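Local coordinates for protein pyruvate kinase (Pyrobaculum aerophilum, PDB 3QTG) that catalyses the last step of glycolysis, passing the phosphate of phosphoenolpyruvate to ADP to give pyruvate and ATP, at residues G431-I436 with S456-L461. Numbering follows the deposited sequence.
Sequences GLEKLI and SVKVKL
Glu-433 OE2 meets Lys-458 through carbon rather than through the ammonium group. It lies 3.6 Å from Lys-458 CE, while Lys-458 NZ is 4.7 Å from the same oxygen. No hydrogen bond or salt bridge forms, and the contact buries OE2 without a polar partner in the model. The opposite charges may still attract each other at this range. The glutamate leaves the helix pointing past the strand. Its bend at chi2 (-58°) turns the carboxylate back toward the lysine. The two side chains cross at about a right angle.

Nearer the base of the lysine the contact is apolar. Ile-436 CD1 touches the root of the lysine, 3.9 Å from Lys-458 CG and 4.0 Å from Lys-458 CB. This pair also crosses nearly at right angles. Leu-432 adds its CD2 methyl, 4.2 Å from Lys-458 CG. Leu-432 and Ile-436 face the lysine directly, and Glu-433 reaches it from the flank of the helix. The bend of Lys-458 at chi2 (-64°) carries CD away from the helix, and the outer chain passes the carboxylate with CE nearest to it.

Helix 428-439 packs here on what is, within this chain, the edge of the mixed sheet in the C-terminal alpha/beta domain. Strand 455-460 is outermost there, hydrogen-bonded antiparallel to strand 444-448. The axes of helix segment 431-436 and strand 456-460 run 21° apart, with a closest approach of 11.0 Å. Leu-432 also reaches Phe-380, and Ile-436 reaches Phe-444, so the same helix face covers inner strands. Residues Ser-456 to Val-459 pair antiparallel with a strand of a second subunit, which carries the sheet across an interface of the homotetramer, and Ser-456 OG hydrogen-bonds Lys-458 NZ of that subunit.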
# COMPACT_ATOMS: atom_id res chain seq x y z
N GLY A 431 -19.44 -14.42 31.87
CA GLY A 431 -18.69 -13.19 32.03
C GLY A 431 -18.94 -12.18 30.93
O GLY A 431 -19.23 -11.02 31.20
N LEU A 432 -18.85 -12.64 29.68
CA LEU A 432 -19.07 -11.74 28.53
C LEU A 432 -20.49 -11.16 28.50
O LEU A 432 -20.68 -9.99 28.17
CB LEU A 432 -18.72 -12.42 27.20
CG LEU A 432 -18.51 -11.46 26.02
CD1 LEU A 432 -17.29 -10.52 26.22
CD2 LEU A 432 -18.41 -12.21 24.68
N GLU A 433 -21.49 -11.97 28.85
CA GLU A 433 -22.87 -11.49 28.82
C GLU A 433 -23.14 -10.46 29.92
O GLU A 433 -23.84 -9.49 29.67
CB GLU A 433 -23.89 -12.63 28.78
CG GLU A 433 -23.73 -13.60 27.57
CD GLU A 433 -23.82 -12.93 26.16
OE1 GLU A 433 -24.79 -12.18 25.88
OE2 GLU A 433 -22.91 -13.19 25.31
N LYS A 434 -22.56 -10.64 31.11
CA LYS A 434 -22.58 -9.59 32.16
C LYS A 434 -21.89 -8.29 31.73
O LYS A 434 -22.38 -7.20 32.04
CB LYS A 434 -21.91 -10.07 33.45
CG LYS A 434 -22.65 -11.17 34.18
CD LYS A 434 -21.75 -11.70 35.28
CE LYS A 434 -22.34 -12.92 35.97
NZ LYS A 434 -23.43 -12.54 36.92
N LEU A 435 -20.74 -8.41 31.06
CA LEU A 435 -20.05 -7.25 30.51
C LEU A 435 -20.86 -6.56 29.40
O LEU A 435 -20.91 -5.34 29.35
CB LEU A 435 -18.63 -7.62 30.02
CG LEU A 435 -17.68 -6.52 29.49
CD1 LEU A 435 -17.28 -5.52 30.58
CD2 LEU A 435 -16.43 -7.15 28.86
N ILE A 436 -21.48 -7.33 28.51
CA ILE A 436 -22.29 -6.75 27.44
C ILE A 436 -23.51 -6.04 28.05
O ILE A 436 -23.90 -4.96 27.60
CB ILE A 436 -22.74 -7.81 26.41
CG1 ILE A 436 -21.56 -8.25 25.55
CG2 ILE A 436 -23.88 -7.27 25.52
CD1 ILE A 436 -21.83 -9.49 24.66
N SER A 456 -14.62 -16.26 20.92
CA SER A 456 -15.99 -15.84 20.66
C SER A 456 -16.02 -14.34 20.44
O SER A 456 -15.32 -13.61 21.12
CB SER A 456 -16.90 -16.24 21.83
OG SER A 456 -18.26 -15.91 21.54
N VAL A 457 -16.81 -13.89 19.47
CA VAL A 457 -16.98 -12.46 19.19
C VAL A 457 -18.48 -12.24 19.05
O VAL A 457 -19.15 -12.98 18.33
CB VAL A 457 -16.28 -12.04 17.85
CG1 VAL A 457 -16.23 -10.53 17.69
CG2 VAL A 457 -14.85 -12.65 17.74
N LYS A 458 -19.01 -11.24 19.76
CA LYS A 458 -20.39 -10.75 19.57
C LYS A 458 -20.28 -9.34 19.01
O LYS A 458 -19.65 -8.49 19.61
CB LYS A 458 -21.18 -10.70 20.89
CG LYS A 458 -21.35 -12.00 21.66
CD LYS A 458 -22.16 -13.01 20.86
CE LYS A 458 -22.85 -14.01 21.80
NZ LYS A 458 -22.88 -15.37 21.20
N VAL A 459 -20.87 -9.09 17.86
CA VAL A 459 -20.74 -7.79 17.21
C VAL A 459 -22.13 -7.15 17.08
O VAL A 459 -23.02 -7.76 16.51
CB VAL A 459 -20.06 -7.88 15.81
CG1 VAL A 459 -19.90 -6.48 15.20
CG2 VAL A 459 -18.70 -8.58 15.89
N LYS A 460 -22.32 -5.97 17.66
CA LYS A 460 -23.51 -5.19 17.35
C LYS A 460 -23.10 -3.94 16.58
O LYS A 460 -22.34 -3.11 17.08
CB LYS A 460 -24.34 -4.86 18.59
CG LYS A 460 -25.76 -4.46 18.18
CD LYS A 460 -26.78 -4.66 19.26
CE LYS A 460 -28.18 -4.49 18.66
NZ LYS A 460 -29.24 -4.66 19.69
N LEU A 461 -23.59 -3.84 15.35
CA LEU A 461 -23.17 -2.80 14.42
C LEU A 461 -23.96 -1.50 14.62
O LEU A 461 -24.91 -1.42 15.42
CB LEU A 461 -23.28 -3.28 12.97
CG LEU A 461 -22.60 -4.59 12.54
CD1 LEU A 461 -23.13 -5.11 11.23
CD2 LEU A 461 -21.11 -4.42 12.42
OXT LEU A 461 -23.65 -0.48 13.99